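Local atomic coordinates of hypothetical protein Rv0793 (PDB entry 1Y0H), a protein that is a putative monooxygenase that might take part in antibiotic biosynthesis or may scavenge reactive oxygen species. Residues A[30-35]-A[71-76]; A[40-45]-A[66-71]. All coordinates share one frame; numbering follows the deposited sequence. Where two conformers were deposited one is given.

Contact 1 (A[30-35]-A[71-76]). With ACT (acetate ion), chain D.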
loop_
_atom_site.group_PDB
_atom_site.type_symbol
_atom_site.label_atom_id
_atom_site.label_comp_id
_atom_site.label_asym_id
_atom_site.label_seq_id
_atom_site.Cartn_x
_atom_site.Cartn_y
_atom_site.Cartn_z
ATOM N N ILE A 30 11.977 -5.540 10.307
ATOM C CA ILE A 30 12.482 -4.847 9.126
ATOM C C ILE A 30 13.793 -5.410 8.593
ATOM O O ILE A 30 13.881 -5.772 7.425
ATOM C CB ILE A 30 12.559 -3.307 9.333
ATOM C CG1 ILE A 30 11.147 -2.767 9.575
ATOM C CG2 ILE A 30 13.179 -2.638 8.112
ATOM C CD1 ILE A 30 11.092 -1.268 9.849
ATOM N N THR A 31 14.816 -5.490 9.443
ATOM C CA THR A 31 16.102 -6.034 8.984
ATOM C C THR A 31 16.028 -7.486 8.436
ATOM O O THR A 31 16.441 -7.718 7.292
ATOM C CB THR A 31 17.205 -5.828 10.032
ATOM O OG1 THR A 31 17.566 -4.444 10.011
ATOM C CG2 THR A 31 18.437 -6.655 9.710
ATOM N N PRO A 32 15.498 -8.444 9.232
ATOM C CA PRO A 32 15.417 -9.820 8.714
ATOM C C PRO A 32 14.510 -9.966 7.494
ATOM O O PRO A 32 14.809 -10.787 6.622
ATOM C CB PRO A 32 14.860 -10.625 9.892
ATOM C CG PRO A 32 14.253 -9.616 10.826
ATOM C CD PRO A 32 14.994 -8.340 10.613
ATOM N N THR A 33 13.434 -9.181 7.406
ATOM C CA THR A 33 12.563 -9.287 6.235
ATOM C C THR A 33 13.228 -8.706 4.996
ATOM O O THR A 33 13.218 -9.338 3.948
ATOM C CB THR A 33 11.184 -8.649 6.439
ATOM O OG1 THR A 33 10.581 -9.199 7.625
ATOM C CG2 THR A 33 10.308 -8.961 5.216
ATOM N N ARG A 34 13.828 -7.524 5.110
ATOM C CA ARG A 34 14.538 -6.951 3.956
ATOM C C ARG A 34 15.679 -7.860 3.499
ATOM O O ARG A 34 16.037 -7.843 2.326
ATOM C CB ARG A 34 15.071 -5.543 4.248
ATOM C CG ARG A 34 13.979 -4.490 4.291
ATOM C CD ARG A 34 14.573 -3.113 4.568
ATOM N NE ARG A 34 13.525 -2.121 4.759
ATOM C CZ ARG A 34 13.696 -0.936 5.333
ATOM N NH1 ARG A 34 14.893 -0.559 5.778
ATOM N NH2 ARG A 34 12.660 -0.118 5.447
ATOM N N ALA A 35 16.234 -8.641 4.431
ATOM C CA ALA A 35 17.346 -9.561 4.141
ATOM C C ALA A 35 16.923 -10.828 3.397
ATOM O O ALA A 35 17.775 -11.524 2.833
ATOM C CB ALA A 35 18.105 -9.919 5.414
ATOM N N SER A 71 8.836 -17.799 8.422
ATOM C CA SER A 71 10.121 -17.392 8.993
ATOM C C SER A 71 10.061 -17.206 10.509
ATOM O O SER A 71 8.990 -16.919 11.056
ATOM C CB SER A 71 10.598 -16.098 8.342
ATOM O OG SER A 71 9.788 -15.008 8.746
ATOM N N PRO A 72 11.212 -17.368 11.197
ATOM C CA PRO A 72 11.249 -17.209 12.645
ATOM C C PRO A 72 10.814 -15.823 13.082
ATOM O O PRO A 72 10.125 -15.689 14.098
ATOM C CB PRO A 72 12.731 -17.444 12.991
ATOM C CG PRO A 72 13.239 -18.255 11.893
ATOM C CD PRO A 72 12.536 -17.758 10.671
ATOM N N HIS A 73 11.205 -14.797 12.333
ATOM C CA HIS A 73 10.807 -13.445 12.694
ATOM C C HIS A 73 9.299 -13.245 12.532
ATOM O O HIS A 73 8.666 -12.635 13.398
ATOM C CB HIS A 73 11.636 -12.363 11.983
ATOM C CG HIS A 73 11.853 -12.611 10.522
ATOM N ND1 HIS A 73 12.688 -13.602 10.051
ATOM C CD2 HIS A 73 11.380 -11.963 9.430
ATOM C CE1 HIS A 73 12.693 -13.575 8.732
ATOM N NE2 HIS A 73 11.909 -12.591 8.330
ATOM N N TYR A 74 8.718 -13.780 11.458
ATOM C CA TYR A 74 7.278 -13.636 11.253
ATOM C C TYR A 74 6.513 -14.361 12.349
ATOM O O TYR A 74 5.553 -13.833 12.894
ATOM C CB TYR A 74 6.841 -14.140 9.878
ATOM C CG TYR A 74 5.357 -13.968 9.605
ATOM C CD1 TYR A 74 4.860 -12.777 9.058
ATOM C CD2 TYR A 74 4.453 -14.977 9.924
ATOM C CE1 TYR A 74 3.501 -12.615 8.800
ATOM C CE2 TYR A 74 3.096 -14.824 9.677
ATOM C CZ TYR A 74 2.630 -13.644 9.120
ATOM O OH TYR A 74 1.286 -13.489 8.873
ATOM N N LEU A 75 6.936 -15.574 12.674
ATOM C CA LEU A 75 6.199 -16.358 13.661
ATOM C C LEU A 75 6.249 -15.730 15.052
ATOM O O LEU A 75 5.264 -15.803 15.798
ATOM C CB LEU A 75 6.675 -17.812 13.680
ATOM C CG LEU A 75 6.406 -18.626 12.409
ATOM C CD1 LEU A 75 6.965 -20.023 12.582
ATOM C CD2 LEU A 75 4.924 -18.673 11.992
ATOM N N ASN A 76 7.378 -15.114 15.394
ATOM C CA ASN A 76 7.521 -14.396 16.658
ATOM C C ASN A 76 6.555 -13.222 16.701
ATOM O O ASN A 76 5.862 -13.008 17.696
ATOM C CB ASN A 76 8.959 -13.902 16.853
ATOM C CG ASN A 76 9.125 -13.089 18.120
ATOM O OD1 ASN A 76 8.941 -13.602 19.219
ATOM N ND2 ASN A 76 9.485 -11.817 17.975
HETATM C C ACT D . 0.259 -10.503 8.831
HETATM O O ACT D . 0.933 -9.460 8.611
HETATM O OXT ACT D . 0.195 -11.350 7.903
HETATM C CH3 ACT D . -0.441 -10.726 10.135
#

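Contact 2 (A[40-45]-A[66-71]). With ACT (acetate ion), chain C.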
loop_
_atom_site.group_PDB
_atom_site.type_symbol
_atom_site.label_atom_id
_atom_site.label_comp_id
_atom_site.label_asym_id
_atom_site.label_seq_id
_atom_site.Cartn_x
_atom_site.Cartn_y
_atom_site.Cartn_z
ATOM N N ARG A 40 11.546 -7.798 -2.110
ATOM C CA ARG A 40 11.928 -6.622 -2.884
ATOM C C ARG A 40 11.920 -5.350 -2.024
ATOM O O ARG A 40 12.842 -4.542 -2.097
ATOM C CB ARG A 40 11.031 -6.446 -4.105
ATOM C CG ARG A 40 11.175 -5.078 -4.726
ATOM C CD ARG A 40 10.344 -4.938 -5.960
ATOM N NE ARG A 40 10.271 -3.540 -6.373
ATOM C CZ ARG A 40 9.727 -3.131 -7.513
ATOM N NH1 ARG A 40 9.223 -4.018 -8.368
ATOM N NH2 ARG A 40 9.706 -1.840 -7.813
ATOM N N SER A 41 10.871 -5.166 -1.235
ATOM C CA SER A 41 10.832 -4.046 -0.286
ATOM C C SER A 41 9.933 -4.346 0.909
ATOM O O SER A 41 9.082 -5.224 0.856
ATOM C CB SER A 41 10.387 -2.758 -0.996
ATOM O OG SER A 41 9.082 -2.876 -1.505
ATOM N N TYR A 42 10.151 -3.608 1.990
ATOM C CA TYR A 42 9.379 -3.771 3.220
ATOM C C TYR A 42 9.518 -2.450 3.957
ATOM O O TYR A 42 10.559 -2.178 4.550
ATOM C CB TYR A 42 9.985 -4.925 4.016
ATOM C CG TYR A 42 9.202 -5.431 5.202
ATOM C CD1 TYR A 42 9.529 -5.028 6.504
ATOM C CD2 TYR A 42 8.174 -6.364 5.036
ATOM C CE1 TYR A 42 8.839 -5.529 7.612
ATOM C CE2 TYR A 42 7.478 -6.869 6.154
ATOM C CZ TYR A 42 7.821 -6.442 7.428
ATOM O OH TYR A 42 7.152 -6.932 8.517
ATOM N N ASP A 43 8.477 -1.626 3.879
ATOM C CA ASP A 43 8.538 -0.239 4.359
ATOM C C ASP A 43 7.415 0.065 5.348
ATOM O O ASP A 43 6.277 -0.329 5.144
ATOM C CB ASP A 43 8.483 0.735 3.171
ATOM C CG ASP A 43 9.666 0.573 2.236
ATOM O OD1 ASP A 43 10.802 0.475 2.736
ATOM O OD2 ASP A 43 9.455 0.546 1.005
ATOM N N LEU A 44 7.755 0.805 6.400
ATOM C CA LEU A 44 6.812 1.120 7.467
ATOM C C LEU A 44 6.409 2.590 7.423
ATOM O O LEU A 44 7.258 3.472 7.309
ATOM C CB LEU A 44 7.447 0.841 8.834
ATOM C CG LEU A 44 6.622 1.149 10.084
ATOM C CD1 LEU A 44 5.324 0.346 10.153
ATOM C CD2 LEU A 44 7.480 0.878 11.313
ATOM N N TYR A 45 5.105 2.824 7.543
ATOM C CA TYR A 45 4.521 4.162 7.545
ATOM C C TYR A 45 3.567 4.329 8.711
ATOM O O TYR A 45 3.127 3.343 9.306
ATOM C CB TYR A 45 3.699 4.380 6.274
ATOM C CG TYR A 45 4.451 4.133 5.000
ATOM C CD1 TYR A 45 4.532 2.851 4.446
ATOM C CD2 TYR A 45 5.066 5.184 4.336
ATOM C CE1 TYR A 45 5.234 2.633 3.269
ATOM C CE2 TYR A 45 5.763 4.979 3.170
ATOM C CZ TYR A 45 5.842 3.702 2.647
ATOM O OH TYR A 45 6.534 3.498 1.484
ATOM N N ASP A 66 5.240 -16.833 0.916
ATOM C CA ASP A 66 5.027 -18.010 1.734
ATOM C C ASP A 66 6.239 -18.277 2.613
ATOM O O ASP A 66 6.092 -18.597 3.791
ATOM C CB ASP A 66 4.686 -19.208 0.849
ATOM C CG ASP A 66 3.363 -19.023 0.127
ATOM O OD1 ASP A 66 2.550 -18.191 0.587
ATOM O OD2 ASP A 66 3.127 -19.698 -0.907
ATOM N N GLU A 67 7.435 -18.111 2.054
ATOM C CA GLU A 67 8.670 -18.263 2.848
ATOM C C GLU A 67 8.706 -17.256 4.003
ATOM O O GLU A 67 9.087 -17.596 5.127
ATOM C CB GLU A 67 9.908 -18.126 1.956
ATOM C CG GLU A 67 10.033 -19.171 0.853
ATOM C CD GLU A 67 10.611 -20.505 1.319
ATOM O OE1 GLU A 67 10.972 -21.319 0.441
ATOM O OE2 GLU A 67 10.717 -20.747 2.544
ATOM N N HIS A 68 8.277 -16.027 3.731
ATOM C CA HIS A 68 8.254 -14.971 4.744
ATOM C C HIS A 68 7.345 -15.371 5.904
ATOM O O HIS A 68 7.696 -15.206 7.070
ATOM C CB HIS A 68 7.769 -13.667 4.101
ATOM C CG HIS A 68 7.503 -12.567 5.079
ATOM N ND1 HIS A 68 8.487 -12.025 5.877
ATOM C CD2 HIS A 68 6.363 -11.898 5.379
ATOM C CE1 HIS A 68 7.966 -11.068 6.626
ATOM N NE2 HIS A 68 6.679 -10.971 6.343
ATOM N N ARG A 69 6.173 -15.877 5.550
ATOM C CA ARG A 69 5.158 -16.254 6.523
ATOM C C ARG A 69 5.533 -17.478 7.353
ATOM O O ARG A 69 4.858 -17.773 8.339
ATOM C CB ARG A 69 3.829 -16.470 5.814
ATOM C CG ARG A 69 3.199 -15.176 5.355
ATOM C CD ARG A 69 2.004 -15.462 4.472
ATOM N NE ARG A 69 1.216 -14.255 4.294
ATOM C CZ ARG A 69 0.127 -14.159 3.537
ATOM N NH1 ARG A 69 -0.316 -15.202 2.854
ATOM N NH2 ARG A 69 -0.514 -13.000 3.471
ATOM N N GLY A 70 6.586 -18.193 6.947
ATOM C CA GLY A 70 7.100 -19.327 7.720
ATOM C C GLY A 70 8.360 -19.034 8.520
ATOM O O GLY A 70 8.895 -19.921 9.209
ATOM N N SER A 71 8.836 -17.799 8.422
ATOM C CA SER A 71 10.121 -17.392 8.993
ATOM C C SER A 71 10.061 -17.206 10.509
ATOM O O SER A 71 8.990 -16.919 11.056
ATOM C CB SER A 71 10.598 -16.098 8.342
ATOM O OG SER A 71 9.788 -15.008 8.746
HETATM C C ACT C . 4.317 -8.660 8.171
HETATM O O ACT C . 5.441 -8.936 7.704
HETATM O OXT ACT C . 3.326 -8.826 7.417
HETATM C CH3 ACT C . 4.179 -8.145 9.569
#

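Contact 1 (A[30-35]-A[71-76])
Pro32 meets the imidazole of His73 through its ring carbons. Pro32 CB sits over one face of the ring, 3.6 Å from the His73 centroid and only 6° off the ring normal, a CH-pi contact. Pro32 CG leans on the CG side of the same imidazole, 3.8 Å from His73 CG. The proline also kinks helix 19-35 near its end, because its N cannot bond to the turn before.

One residue on, Thr33 comes to the edge of the imidazole. Thr33 OG1 lies near the ring plane, 3.4 Å from His73 CD2. This is packing; the hydroxyl is hydrogen-bonded to Met29 O one turn back in its own helix.

The contact joins the end of helix 19-35 to the start of helix 72-78, on the helical side of a ferredoxin-like alpha+beta sandwich. His73 CG stands between the backbone N and the carbonyl carbon (chi1 45°), a setting that brings the imidazole between Pro32 and Ser71. Ser71 OG lies over the face opposite Pro32 CB. Ser71 is the N-cap residue of helix 72-78, and its OG accepts from Tyr74 N at 3.2 Å. His73 NE2 is hydrogen-bonded to Glu36, just past the first segment, which limits rotation of the ring. On the next residue, Tyr74 OH donates to an acetate ion (chain D), 2.6 Å from its OXT.

Contact 2 (A[40-45]-A[66-71])
An acetate ion (chain C), probably from the crystallisation liquor and distinct from the one at Tyr74, sits between the sheet and the helices of this ferredoxin-like fold, and Tyr42 and His68 both bond to it. Both side chains are buried. Tyr42 OH donates to the acetate O at 2.8 Å. His68 NE2 donates to the same oxygen at 2.7 Å, with an N-H...O angle of 160°. The oxygen lies at the edge of both rings, near their planes. The rings themselves meet obliquely, with planes at 65°, and the closest pair is Tyr42 CE2 and His68 NE2 at 4.2 Å. The ion is consistent with a pocket for a small ligand.

Tyr42 belongs to strand 39-47, an outer strand of the chain's antiparallel sheet, and His68 to helix 62-69. Their CA atoms are 11.4 Å apart, so long side chains span the gap. In His68, CG is anti to the backbone N (chi1 171°), and the ring extends from the helix toward the strand. Its ND1 is hydrogen-bonded to Glu36, so both ring nitrogens are held and the imidazole is fixed in its flip. On the backbone, His68 O accepts from Ser71 OG at 2.7 Å, in the carbonyl plane, and also from Ser71 N.

How the contacts relate
The centres of contact 1 and contact 2 are about 7 Å apart. Along the chain the four elements run helix 19-35, strand 39-47, helix 62-69 and helix 72-78, so contact 2 falls between the two halves of contact 1. Ser71 belongs to both, at the junction of the last two helices. Contact 1 packs helix on helix, whereas contact 2 spans from sheet to helix. Glu36, the residue after segment 30-35, bonds to a histidine of each: its OE2 takes both His73 NE2 and His68 ND1. Arg34 NE also bonds to Tyr42 O, 3.0 Å away. Segments 30-35 and 40-45 both touch the second subunit, which ties this region to the homodimer interface.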